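Local coordinates for protein alpha-1,2-mannosidase (Bacteroides thetaiotaomicron, PDB 2WW2) that is an inverting, calcium-dependent glycoside hydrolase of family GH92 that probably removes mannose from alpha-1,2-linked mannosides, at residues Y312-P315 / Y316-N319; I597-P600 / W601-Q604; F100-Q103 / Q104-A107; F461-L465 / G466-I470; T280-Q283 / L284-F287. All coordinates share one frame; numbering follows the deposited sequence.

Interaction 1: residues Y312-P315 / Y316-N319; sequences YYSP and YDGN
The S314 side chain meets the backbone of Y316 and D317 where the chain turns back between strands 310-313 and 320-322. Its CB lies beside the D317 carboxylate, 3.1 Å from OD1, and 3.4 Å from the carbonyl oxygen of N319. One bond further, OG stands anti to the S314 backbone nitrogen (chi1 173°), which swings it beside its own carbonyl carbon, within reach of the next two backbone N-H groups. There it accepts two hydrogen bonds, from Y316 N at 3.0 Å and from D317 N at 3.1 Å, and a third partner, E363, meets the same oxygen from helix 347-364. The hydroxyl thus fixes two successive peptide groups at the bend. Two backbone bonds close the loop: S314 N donates to N319 O at 2.8 Å, and G318 N donates to S314 O. D317 adds an Asx turn, its OD1 accepting from N319 N, which approaches from above the carboxylate plane. G318 has positive phi, and the Y313 ring lies against it, CE1 3.4 Å from G318 O. P315 and Y316 pack obliquely, the proline CG 3.9 Å from CD2 of the tyrosine ring. The turn connects strands 310-313 and 320-322, antiparallel neighbours in the five-stranded sheet, with helix 347-364 supplying A360 and E363 against Y316, F301 of strand 299-304 touching P315, and N179 binding both Y313 OH and G318 O.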
loop_
_atom_site.group_PDB
_atom_site.type_symbol
_atom_site.label_atom_id
_atom_site.label_comp_id
_atom_site.label_asym_id
_atom_site.label_seq_id
_atom_site.Cartn_x
_atom_site.Cartn_y
_atom_site.Cartn_z
ATOM N N TYR A 312 2.179 1.935 -52.825
ATOM C CA TYR A 312 2.020 1.071 -51.671
ATOM C C TYR A 312 0.943 0.038 -51.888
ATOM O O TYR A 312 -0.053 0.272 -52.589
ATOM C CB TYR A 312 1.732 1.890 -50.393
ATOM C CG TYR A 312 0.444 2.708 -50.443
ATOM C CD1 TYR A 312 -0.757 2.171 -49.981
ATOM C CD2 TYR A 312 0.433 4.007 -50.947
ATOM C CE1 TYR A 312 -1.942 2.909 -50.032
ATOM C CE2 TYR A 312 -0.761 4.764 -51.009
ATOM C CZ TYR A 312 -1.942 4.200 -50.543
ATOM O OH TYR A 312 -3.131 4.911 -50.581
ATOM N N TYR A 313 1.174 -1.121 -51.286
ATOM C CA TYR A 313 0.135 -2.107 -51.061
ATOM C C TYR A 313 -0.753 -1.565 -49.950
ATOM O O TYR A 313 -0.266 -1.255 -48.862
ATOM C CB TYR A 313 0.763 -3.424 -50.587
ATOM C CG TYR A 313 -0.256 -4.452 -50.094
ATOM C CD1 TYR A 313 -1.008 -5.196 -50.996
ATOM C CD2 TYR A 313 -0.434 -4.696 -48.730
ATOM C CE1 TYR A 313 -1.923 -6.160 -50.559
ATOM C CE2 TYR A 313 -1.357 -5.652 -48.280
ATOM C CZ TYR A 313 -2.099 -6.374 -49.197
ATOM O OH TYR A 313 -3.000 -7.329 -48.760
ATOM N N SER A 314 -2.052 -1.447 -50.200
ATOM C CA SER A 314 -2.934 -0.968 -49.149
ATOM C C SER A 314 -3.314 -2.082 -48.185
ATOM O O SER A 314 -3.904 -3.089 -48.607
ATOM C CB SER A 314 -4.222 -0.398 -49.752
ATOM O OG SER A 314 -5.125 -0.093 -48.703
ATOM N N PRO A 315 -3.014 -1.903 -46.879
ATOM C CA PRO A 315 -3.461 -2.940 -45.964
ATOM C C PRO A 315 -4.927 -2.740 -45.615
ATOM O O PRO A 315 -5.441 -3.469 -44.767
ATOM C CB PRO A 315 -2.577 -2.736 -44.720
ATOM C CG PRO A 315 -2.300 -1.251 -44.710
ATOM C CD PRO A 315 -2.278 -0.823 -46.189
ATOM N N TYR A 316 -5.585 -1.766 -46.258
ATOM C CA TYR A 316 -7.019 -1.540 -46.066
ATOM C C TYR A 316 -7.888 -2.146 -47.166
ATOM O O TYR A 316 -8.971 -2.661 -46.874
ATOM C CB TYR A 316 -7.345 -0.045 -45.872
ATOM C CG TYR A 316 -6.646 0.512 -44.639
ATOM C CD1 TYR A 316 -7.190 0.332 -43.372
ATOM C CD2 TYR A 316 -5.414 1.154 -44.744
ATOM C CE1 TYR A 316 -6.539 0.790 -42.247
ATOM C CE2 TYR A 316 -4.766 1.627 -43.625
ATOM C CZ TYR A 316 -5.338 1.442 -42.381
ATOM O OH TYR A 316 -4.708 1.891 -41.255
ATOM N N ASP A 317 -7.429 -2.105 -48.415
ATOM C CA ASP A 317 -8.227 -2.675 -49.509
ATOM C C ASP A 317 -7.459 -3.700 -50.352
ATOM O O ASP A 317 -8.017 -4.292 -51.270
ATOM C CB ASP A 317 -8.896 -1.588 -50.375
ATOM C CG ASP A 317 -7.919 -0.815 -51.257
ATOM O OD1 ASP A 317 -6.720 -1.166 -51.370
ATOM O OD2 ASP A 317 -8.368 0.170 -51.867
ATOM N N GLY A 318 -6.178 -3.910 -50.038
ATOM C CA GLY A 318 -5.397 -4.943 -50.724
ATOM C C GLY A 318 -4.962 -4.654 -52.160
ATOM O O GLY A 318 -4.342 -5.504 -52.810
ATOM N N ASN A 319 -5.292 -3.469 -52.660
ATOM C CA ASN A 319 -4.814 -3.023 -53.964
ATOM C C ASN A 319 -3.544 -2.182 -53.842
ATOM O O ASN A 319 -3.204 -1.729 -52.748
ATOM C CB ASN A 319 -5.921 -2.241 -54.659
ATOM C CG ASN A 319 -7.117 -3.110 -54.970
ATOM O OD1 ASN A 319 -8.262 -2.709 -54.784
ATOM N ND2 ASN A 319 -6.856 -4.314 -55.431
#

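Interaction 2: residues I597-P600 / W601-Q604; sequences IGQP and WKTQ
The indole of W601 takes the backbone and side chain of Q599 over one face: CA of Q599 sits 3.8 Å from the centroid of the six-membered ring, only 12° off the normal, a CH-pi contact. CB of Q599 lies over the same ring nearer its rim, and CG comes 3.7 Å from CZ2. The glutamine amide is turned 33° from the indole plane, while G598 O approaches CZ3 obliquely. With CG between its backbone N and carbonyl carbon (chi1 58°), the tryptophan folds its ring back against Q599 of the preceding loop. This is the first turn of helix 600-613, where Q599 O accepts from K602 N at 3.1 Å and P600 O receives the regular i to i+4 bond from Q604 N. Replacing W601 by an alanine removes the aromatic face against Q599 CA, CB and CG, and the glutamine side chain would probably be freer to turn and less well placed for K602. The glutamine and K602 run side by side in the same direction, and NZ donates to OE1 at 2.9 Å, in the carbonyl plane and on a lone pair. That ammonium also forms a salt bridge with D548 on helix 540-551, whose I544 touches both aliphatic chains. Y685 and P720 pack on W601.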
loop_
_atom_site.group_PDB
_atom_site.type_symbol
_atom_site.label_atom_id
_atom_site.label_comp_id
_atom_site.label_asym_id
_atom_site.label_seq_id
_atom_site.Cartn_x
_atom_site.Cartn_y
_atom_site.Cartn_z
ATOM N N ILE A 597 -2.336 27.734 -13.964
ATOM C CA ILE A 597 -3.033 28.157 -12.766
ATOM C C ILE A 597 -2.109 28.905 -11.811
ATOM O O ILE A 597 -2.379 28.968 -10.618
ATOM C CB ILE A 597 -3.701 26.946 -12.057
ATOM C CG1 ILE A 597 -2.654 25.933 -11.605
ATOM C CG2 ILE A 597 -4.646 26.254 -13.002
ATOM C CD1 ILE A 597 -3.239 24.583 -11.254
ATOM N N GLY A 598 -0.995 29.419 -12.333
ATOM C CA GLY A 598 -0.225 30.443 -11.631
ATOM C C GLY A 598 0.973 30.031 -10.809
ATOM O O GLY A 598 1.532 30.852 -10.083
ATOM N N GLN A 599 1.399 28.777 -10.907
ATOM C CA GLN A 599 2.578 28.377 -10.145
ATOM C C GLN A 599 3.563 27.570 -10.988
ATOM O O GLN A 599 3.805 26.392 -10.703
ATOM C CB GLN A 599 2.166 27.595 -8.896
ATOM C CG GLN A 599 1.190 28.361 -7.978
ATOM C CD GLN A 599 1.012 27.681 -6.632
ATOM O OE1 GLN A 599 1.215 26.471 -6.502
ATOM N NE2 GLN A 599 0.620 28.455 -5.624
ATOM N N PRO A 600 4.130 28.200 -12.030
ATOM C CA PRO A 600 5.032 27.509 -12.964
ATOM C C PRO A 600 6.246 26.891 -12.273
ATOM O O PRO A 600 6.831 25.936 -12.788
ATOM C CB PRO A 600 5.459 28.614 -13.962
ATOM C CG PRO A 600 5.041 29.898 -13.337
ATOM C CD PRO A 600 3.873 29.594 -12.433
ATOM N N TRP A 601 6.623 27.423 -11.113
ATOM C CA TRP A 601 7.798 26.899 -10.414
ATOM C C TRP A 601 7.607 25.456 -9.973
ATOM O O TRP A 601 8.571 24.705 -9.908
ATOM C CB TRP A 601 8.221 27.786 -9.229
ATOM C CG TRP A 601 7.163 28.006 -8.172
ATOM C CD1 TRP A 601 6.960 27.266 -7.041
ATOM C CD2 TRP A 601 6.194 29.062 -8.141
ATOM N NE1 TRP A 601 5.905 27.782 -6.318
ATOM C CE2 TRP A 601 5.421 28.889 -6.970
ATOM C CE3 TRP A 601 5.898 30.129 -8.994
ATOM C CZ2 TRP A 601 4.375 29.749 -6.630
ATOM C CZ3 TRP A 601 4.854 30.991 -8.647
ATOM C CH2 TRP A 601 4.109 30.792 -7.477
ATOM N N LYS A 602 6.364 25.070 -9.684
ATOM C CA LYS A 602 6.069 23.685 -9.337
ATOM C C LYS A 602 6.215 22.725 -10.540
ATOM O O LYS A 602 6.696 21.615 -10.391
ATOM C CB LYS A 602 4.689 23.583 -8.681
ATOM C CG LYS A 602 4.642 24.268 -7.292
ATOM C CD LYS A 602 3.281 24.024 -6.588
ATOM C CE LYS A 602 3.268 24.538 -5.143
ATOM N NZ LYS A 602 1.872 24.433 -4.616
ATOM N N THR A 603 5.801 23.173 -11.722
ATOM C CA THR A 603 6.065 22.458 -12.966
ATOM C C THR A 603 7.566 22.259 -13.117
ATOM O O THR A 603 8.029 21.148 -13.367
ATOM C CB THR A 603 5.522 23.257 -14.192
ATOM O OG1 THR A 603 4.092 23.174 -14.216
ATOM C CG2 THR A 603 6.072 22.690 -15.494
ATOM N N GLN A 604 8.324 23.329 -12.897
ATOM C CA GLN A 604 9.763 23.291 -13.072
ATOM C C GLN A 604 10.408 22.282 -12.109
ATOM O O GLN A 604 11.253 21.469 -12.516
ATOM C CB GLN A 604 10.348 24.689 -12.856
ATOM C CG GLN A 604 9.982 25.685 -13.963
ATOM C CD GLN A 604 9.955 27.139 -13.479
ATOM O OE1 GLN A 604 10.620 27.513 -12.500
ATOM N NE2 GLN A 604 9.178 27.968 -14.170
#

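Interaction 3: residues F100-Q103 / Q104-A107; sequences FSHQ and QEKA. With NA (sodium ion), chain E.
Two overlapping type I beta turns, S101 to Q104 and H102 to E105, carry the chain round a corner and bring the carbonyl oxygens of H102 and E105 together on one sodium ion. Each oxygen lies 2.3 Å from the metal, and four waters complete six ligands. Across the same turn, H102 ND1 donates to E105 OE1 over 2.6 Å, a short and nearly straight bond with an N-H...O angle of 164°. The carboxylate oxygen lies close to the imidazole plane, at the ring edge, whereas the donor reaches it from above the carboxylate plane; the two planes are 38° apart. Extended from a CG anti to the backbone nitrogen (chi1 174°), the glutamate runs alongside the histidine and brings OE1 to ND1. OE1 also accepts from a sodium-bound water at 2.7 Å, which places the E105 side chain in the second shell of the metal, while its carbonyl oxygen is in the first. An alanine at E105 is likely to leave H102 ND1 and this water without their acceptor, and the imidazole less firmly fixed in rotation. S101 OG accepts from Q103 N, forming an ST turn. The other glutamate oxygen, OE2, is held by Y54 and Y112, and H102 NE2 bonds to Y56 O while its ring stacks on Y56. The corner interrupts strand 98-108, which pairs with strand 111-116; F100 rests on V114 and F116 of that neighbour, and Q104 on T115.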
loop_
_atom_site.group_PDB
_atom_site.type_symbol
_atom_site.label_atom_id
_atom_site.label_comp_id
_atom_site.label_asym_id
_atom_site.label_seq_id
_atom_site.Cartn_x
_atom_site.Cartn_y
_atom_site.Cartn_z
ATOM N N PHE A 100 24.403 -17.440 -26.270
ATOM C CA PHE A 100 25.246 -16.250 -26.441
ATOM C C PHE A 100 25.278 -15.468 -25.127
ATOM O O PHE A 100 24.399 -15.626 -24.272
ATOM C CB PHE A 100 24.719 -15.347 -27.576
ATOM C CG PHE A 100 23.439 -14.630 -27.242
ATOM C CD1 PHE A 100 23.464 -13.298 -26.833
ATOM C CD2 PHE A 100 22.212 -15.280 -27.348
ATOM C CE1 PHE A 100 22.285 -12.629 -26.494
ATOM C CE2 PHE A 100 21.029 -14.627 -27.022
ATOM C CZ PHE A 100 21.061 -13.288 -26.619
ATOM N N SER A 101 26.280 -14.613 -24.983
ATOM C CA SER A 101 26.400 -13.745 -23.810
ATOM C C SER A 101 26.212 -12.300 -24.226
ATOM O O SER A 101 26.673 -11.896 -25.308
ATOM C CB SER A 101 27.798 -13.911 -23.206
ATOM O OG SER A 101 28.020 -12.927 -22.227
ATOM N N HIS A 102 25.522 -11.512 -23.397
ATOM C CA HIS A 102 25.402 -10.086 -23.687
ATOM C C HIS A 102 26.782 -9.427 -23.700
ATOM O O HIS A 102 26.932 -8.343 -24.235
ATOM C CB HIS A 102 24.488 -9.377 -22.674
ATOM C CG HIS A 102 23.050 -9.800 -22.751
ATOM N ND1 HIS A 102 22.256 -9.545 -23.849
ATOM C CD2 HIS A 102 22.254 -10.431 -21.852
ATOM C CE1 HIS A 102 21.042 -10.019 -23.638
ATOM N NE2 HIS A 102 21.014 -10.568 -22.435
ATOM N N GLN A 103 27.796 -10.074 -23.122
ATOM C CA GLN A 103 29.146 -9.490 -23.137
ATOM C C GLN A 103 29.697 -9.469 -24.561
ATOM O O GLN A 103 30.613 -8.695 -24.880
ATOM C CB GLN A 103 30.120 -10.284 -22.262
ATOM C CG GLN A 103 30.042 -9.959 -20.797
ATOM C CD GLN A 103 31.054 -10.753 -20.002
ATOM O OE1 GLN A 103 30.876 -11.948 -19.781
ATOM N NE2 GLN A 103 32.127 -10.096 -19.576
ATOM N N GLN A 104 29.151 -10.343 -25.411
ATOM C CA GLN A 104 29.566 -10.373 -26.811
ATOM C C GLN A 104 28.434 -9.919 -27.724
ATOM O O GLN A 104 28.294 -10.406 -28.837
ATOM C CB GLN A 104 30.088 -11.761 -27.199
ATOM C CG GLN A 104 31.534 -12.009 -26.710
ATOM C CD GLN A 104 32.547 -11.199 -27.533
ATOM O OE1 GLN A 104 32.232 -10.718 -28.634
ATOM N NE2 GLN A 104 33.745 -11.052 -27.013
ATOM N N GLU A 105 27.649 -8.959 -27.247
ATOM C CA GLU A 105 26.533 -8.415 -28.008
ATOM C C GLU A 105 26.650 -6.890 -28.056
ATOM O O GLU A 105 26.909 -6.250 -27.047
ATOM C CB GLU A 105 25.222 -8.792 -27.320
ATOM C CG GLU A 105 23.968 -8.165 -27.931
ATOM C CD GLU A 105 22.749 -8.299 -27.023
ATOM O OE1 GLU A 105 22.857 -7.938 -25.822
ATOM O OE2 GLU A 105 21.694 -8.774 -27.500
ATOM N N LYS A 106 26.452 -6.312 -29.229
ATOM C CA LYS A 106 26.614 -4.890 -29.397
ATOM C C LYS A 106 25.438 -4.416 -30.254
ATOM O O LYS A 106 25.454 -4.554 -31.474
ATOM C CB LYS A 106 27.921 -4.659 -30.123
ATOM C CG LYS A 106 28.648 -3.444 -29.745
ATOM C CD LYS A 106 27.899 -2.291 -30.289
ATOM N N ALA A 107 24.426 -3.868 -29.590
ATOM C CA ALA A 107 23.209 -3.409 -30.242
ATOM C C ALA A 107 23.242 -1.893 -30.457
ATOM O O ALA A 107 23.403 -1.136 -29.492
ATOM C CB ALA A 107 21.981 -3.788 -29.373
HETATM NA NA NA E . 26.865 -6.070 -24.753
HETATM O O HOH W 1 29.252 -5.986 -24.699
HETATM O O HOH W 2 24.467 -5.934 -24.987
HETATM O O HOH W 3 26.956 -3.634 -24.996
HETATM O O HOH W 4 26.354 -5.770 -22.305
#

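Interaction 4: residues F461-L465 / G466-I470; sequences FAESL and GKQDI
The carbonyl oxygen of A462 is gripped by two backbone donors, L465 N and K467 N, both at 3.0 Å and arriving from opposite faces of its plane. The second of these bonds belongs to a Schellman motif that ends helix 444-465: G466 takes positive phi (87°), and its own N donates to E463 O at 3.0 Å. A side chain at G466 would clash with L465 O, so glycine suits the turn. K467 then occupies the N-cap position of helix 468-475, making this a tight connection between two consecutive helices at the surface. On its inner side the A462 methyl meets CG2 of I470 at 3.8 Å, closing the two helices on each other, with A471 continuing the contact. L465 and K467 cross so that CD1 of the leucine touches CE of the lysine at 3.9 Å; the lysine, extended as far as CE, bends at its last torsion (chi4 -60°), and its NZ forms a salt bridge with E402 of helix 401-413. On the solvent-facing side, E463 and Q468 lie alongside each other with carboxylate and amide planes turned well away from parallel. Each has a further partner: Y475 binds E463 OE1, and D472 accepts from Q468 NE2. A water also donates to both E463 O and Q468 OE1, bridging the end of one helix to the start of the next. Between the two side chains, Q468 NE2 donates to E463 OE2 over 3.2 Å, lying on the anti side of that oxygen but 33° out of the carboxylate plane.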
loop_
_atom_site.group_PDB
_atom_site.type_symbol
_atom_site.label_atom_id
_atom_site.label_comp_id
_atom_site.label_asym_id
_atom_site.label_seq_id
_atom_site.Cartn_x
_atom_site.Cartn_y
_atom_site.Cartn_z
ATOM N N PHE A 461 -10.982 22.913 -36.200
ATOM C CA PHE A 461 -10.739 22.691 -37.621
ATOM C C PHE A 461 -11.801 23.369 -38.454
ATOM O O PHE A 461 -11.469 24.148 -39.361
ATOM C CB PHE A 461 -10.647 21.186 -37.945
ATOM C CG PHE A 461 -10.167 20.886 -39.343
ATOM C CD1 PHE A 461 -8.824 21.047 -39.687
ATOM C CD2 PHE A 461 -11.052 20.417 -40.311
ATOM C CE1 PHE A 461 -8.384 20.767 -40.975
ATOM C CE2 PHE A 461 -10.619 20.130 -41.588
ATOM C CZ PHE A 461 -9.287 20.318 -41.935
ATOM N N ALA A 462 -13.070 23.110 -38.140
ATOM C CA ALA A 462 -14.162 23.706 -38.902
ATOM C C ALA A 462 -14.077 25.232 -38.825
ATOM O O ALA A 462 -14.276 25.922 -39.821
ATOM C CB ALA A 462 -15.506 23.240 -38.388
ATOM N N GLU A 463 -13.803 25.754 -37.632
ATOM C CA GLU A 463 -13.753 27.215 -37.458
ATOM C C GLU A 463 -12.689 27.832 -38.368
ATOM O O GLU A 463 -12.917 28.879 -38.988
ATOM C CB GLU A 463 -13.487 27.583 -35.988
ATOM C CG GLU A 463 -13.665 29.065 -35.723
ATOM C CD GLU A 463 -13.714 29.404 -34.247
ATOM O OE1 GLU A 463 -12.795 28.990 -33.523
ATOM O OE2 GLU A 463 -14.682 30.090 -33.835
ATOM N N SER A 464 -11.533 27.177 -38.459
ATOM C CA SER A 464 -10.433 27.673 -39.291
ATOM C C SER A 464 -10.753 27.639 -40.793
ATOM O O SER A 464 -10.097 28.324 -41.576
ATOM C CB SER A 464 -9.117 26.936 -38.989
ATOM O OG SER A 464 -9.047 25.710 -39.702
ATOM N N LEU A 465 -11.767 26.867 -41.195
ATOM C CA LEU A 465 -12.199 26.840 -42.601
ATOM C C LEU A 465 -13.287 27.872 -42.879
ATOM O O LEU A 465 -13.690 28.069 -44.035
ATOM C CB LEU A 465 -12.725 25.452 -42.992
ATOM C CG LEU A 465 -11.842 24.229 -42.726
ATOM C CD1 LEU A 465 -12.501 22.966 -43.307
ATOM C CD2 LEU A 465 -10.444 24.425 -43.303
ATOM N N GLY A 466 -13.772 28.525 -41.825
ATOM C CA GLY A 466 -14.870 29.478 -41.954
ATOM C C GLY A 466 -16.220 28.787 -41.848
ATOM O O GLY A 466 -17.268 29.397 -42.123
ATOM N N LYS A 467 -16.222 27.507 -41.480
ATOM C CA LYS A 467 -17.493 26.792 -41.309
ATOM C C LYS A 467 -18.029 26.917 -39.878
ATOM O O LYS A 467 -18.027 25.957 -39.101
ATOM C CB LYS A 467 -17.361 25.329 -41.733
ATOM C CG LYS A 467 -16.930 25.153 -43.192
ATOM C CD LYS A 467 -16.512 23.706 -43.450
ATOM C CE LYS A 467 -16.056 23.488 -44.897
ATOM N NZ LYS A 467 -17.147 23.801 -45.870
ATOM N N GLN A 468 -18.507 28.113 -39.545
ATOM C CA GLN A 468 -18.861 28.455 -38.172
ATOM C C GLN A 468 -20.030 27.659 -37.588
ATOM O O GLN A 468 -20.035 27.356 -36.394
ATOM C CB GLN A 468 -19.151 29.958 -38.053
ATOM C CG GLN A 468 -19.116 30.457 -36.617
ATOM C CD GLN A 468 -17.744 30.303 -36.005
ATOM O OE1 GLN A 468 -16.752 30.761 -36.573
ATOM N NE2 GLN A 468 -17.670 29.635 -34.849
ATOM N N ASP A 469 -21.011 27.310 -38.409
ATOM C CA ASP A 469 -22.138 26.513 -37.921
ATOM C C ASP A 469 -21.672 25.143 -37.441
ATOM O O ASP A 469 -22.020 24.691 -36.346
ATOM C CB ASP A 469 -23.202 26.349 -39.009
ATOM C CG ASP A 469 -24.040 27.600 -39.197
ATOM O OD1 ASP A 469 -24.097 28.427 -38.252
ATOM O OD2 ASP A 469 -24.645 27.762 -40.285
ATOM N N ILE A 470 -20.873 24.476 -38.261
ATOM C CA ILE A 470 -20.304 23.192 -37.858
ATOM C C ILE A 470 -19.377 23.364 -36.653
ATOM O O ILE A 470 -19.385 22.540 -35.720
ATOM C CB ILE A 470 -19.574 22.509 -39.034
ATOM C CG1 ILE A 470 -20.599 22.099 -40.108
ATOM C CG2 ILE A 470 -18.765 21.291 -38.542
ATOM C CD1 ILE A 470 -19.974 21.617 -41.416
HETATM O O HOH W 5 -15.201 30.347 -38.849
HETATM O O HOH W 6 -15.607 32.369 -35.160
#

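Interaction 5: residues T280-Q283 / L284-F287; sequences TDEQ and LRTF
E282 and T286 form the closely bonded side of this helical start: the threonine hydroxyl donates to E282 O at 2.8 Å, and T286 N reaches the same oxygen at 2.9 Å from the opposite face of its plane. With OG1 anti to the carbonyl carbon (chi1 -55°), the hydroxyl lies back along the helix over the preceding turn. R285 crosses E282 at about a right angle and forms a salt bridge, NH2 to OE1 at 2.9 Å. The bond is straight (165°), lies near the guanidinium plane and uses the anti lone pair of the carboxylate oxygen. S617 holds both side chains from outside the helix, its OG accepting from R285 NE and its N donating to E282 OE2. F287 N and R285 N make the regular bonds to Q283 O and D281 O, while the inner face is closed by Y635 on T286 and F287, and by F659 edge-to-face with F287. Here helix 281-294 begins, and T280 and Q283 form a capping box: T280 OG1 accepts from Q283 N at 3.0 Å, and the glutamine turns back toward T280 N. The solvent side is looser. D281 O sits over one face of the guanidinium, but the D281 carboxylate makes no direct bond to that group; a water links them, donating to D281 OD2 at 2.9 Å and accepting from R285 NH1 at 3.3 Å.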
loop_
_atom_site.group_PDB
_atom_site.type_symbol
_atom_site.label_atom_id
_atom_site.label_comp_id
_atom_site.label_asym_id
_atom_site.label_seq_id
_atom_site.Cartn_x
_atom_site.Cartn_y
_atom_site.Cartn_z
ATOM N N THR A 280 25.406 15.408 -18.793
ATOM C CA THR A 280 26.251 14.225 -18.549
ATOM C C THR A 280 26.122 13.216 -19.705
ATOM O O THR A 280 25.160 13.261 -20.471
ATOM C CB THR A 280 25.863 13.507 -17.241
ATOM O OG1 THR A 280 24.541 13.002 -17.379
ATOM C CG2 THR A 280 25.925 14.475 -16.015
ATOM N N ASP A 281 27.090 12.311 -19.844
ATOM C CA ASP A 281 26.936 11.230 -20.829
ATOM C C ASP A 281 25.643 10.456 -20.587
ATOM O O ASP A 281 24.958 10.045 -21.519
ATOM C CB ASP A 281 28.125 10.266 -20.766
ATOM C CG ASP A 281 29.375 10.860 -21.359
ATOM O OD1 ASP A 281 29.266 11.874 -22.085
ATOM O OD2 ASP A 281 30.464 10.312 -21.094
ATOM N N GLU A 282 25.299 10.250 -19.326
ATOM C CA GLU A 282 24.066 9.497 -19.036
ATOM C C GLU A 282 22.810 10.231 -19.558
ATOM O O GLU A 282 21.899 9.612 -20.148
ATOM C CB GLU A 282 23.989 9.208 -17.541
ATOM C CG GLU A 282 22.664 8.666 -17.066
ATOM C CD GLU A 282 22.336 7.281 -17.591
ATOM O OE1 GLU A 282 23.186 6.616 -18.212
ATOM O OE2 GLU A 282 21.182 6.857 -17.379
ATOM N N GLN A 283 22.769 11.543 -19.352
ATOM C CA GLN A 283 21.676 12.358 -19.882
ATOM C C GLN A 283 21.615 12.341 -21.414
ATOM O O GLN A 283 20.542 12.253 -22.006
ATOM C CB GLN A 283 21.805 13.803 -19.362
ATOM C CG GLN A 283 21.514 13.932 -17.840
ATOM C CD GLN A 283 21.776 15.335 -17.300
ATOM O OE1 GLN A 283 22.725 16.013 -17.713
ATOM N NE2 GLN A 283 20.941 15.776 -16.358
ATOM N N LEU A 284 22.768 12.479 -22.066
ATOM C CA LEU A 284 22.820 12.438 -23.523
ATOM C C LEU A 284 22.344 11.053 -24.028
ATOM O O LEU A 284 21.608 10.947 -25.007
ATOM C CB LEU A 284 24.264 12.724 -24.001
ATOM C CG LEU A 284 24.741 14.170 -23.727
ATOM C CD1 LEU A 284 26.254 14.347 -23.862
ATOM C CD2 LEU A 284 24.033 15.114 -24.692
ATOM N N ARG A 285 22.790 9.990 -23.373
ATOM C CA ARG A 285 22.303 8.647 -23.753
ATOM C C ARG A 285 20.797 8.512 -23.581
ATOM O O ARG A 285 20.111 7.942 -24.439
ATOM C CB ARG A 285 23.046 7.565 -22.966
ATOM C CG ARG A 285 24.523 7.495 -23.389
ATOM C CD ARG A 285 25.223 6.327 -22.763
ATOM N NE ARG A 285 25.112 6.339 -21.319
ATOM C CZ ARG A 285 26.139 6.516 -20.492
ATOM N NH1 ARG A 285 27.365 6.701 -20.980
ATOM N NH2 ARG A 285 25.930 6.511 -19.172
ATOM N N THR A 286 20.275 9.041 -22.491
ATOM C CA THR A 286 18.832 8.908 -22.245
ATOM C C THR A 286 18.076 9.661 -23.320
ATOM O O THR A 286 17.171 9.123 -23.950
ATOM C CB THR A 286 18.463 9.427 -20.844
ATOM O OG1 THR A 286 19.261 8.739 -19.869
ATOM C CG2 THR A 286 16.975 9.147 -20.540
ATOM N N PHE A 287 18.481 10.907 -23.547
ATOM C CA PHE A 287 17.831 11.774 -24.531
ATOM C C PHE A 287 17.841 11.186 -25.950
ATOM O O PHE A 287 16.801 11.112 -26.607
ATOM C CB PHE A 287 18.525 13.146 -24.536
ATOM C CG PHE A 287 17.892 14.150 -25.466
ATOM C CD1 PHE A 287 16.689 14.782 -25.121
ATOM C CD2 PHE A 287 18.492 14.469 -26.678
ATOM C CE1 PHE A 287 16.110 15.709 -25.976
ATOM C CE2 PHE A 287 17.922 15.395 -27.538
ATOM C CZ PHE A 287 16.724 16.017 -27.192
HETATM O O HOH W 7 30.180 7.769 -19.631
#

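How the interactions relate
Interaction 1 is the most buried of the five, a bend between adjacent strands held by backbone bonds and one serine hydroxyl; interaction 4 lies at the surface, and interactions 2, 3 and 5 are partly buried. Interactions 2, 4 and 5 all concern helix ends, but by different means: an indole packed on the residue that precedes a helix, a Schellman motif between two helices, and a capping box with a salt bridge. Interaction 3 stands apart as a metal-binding corner in the N-terminal domain, the others lying in the catalytic domain. It is nevertheless near interaction 5, with nearest atoms about 10 Å apart, whereas interactions 3 and 4 have centres about 57 Å apart.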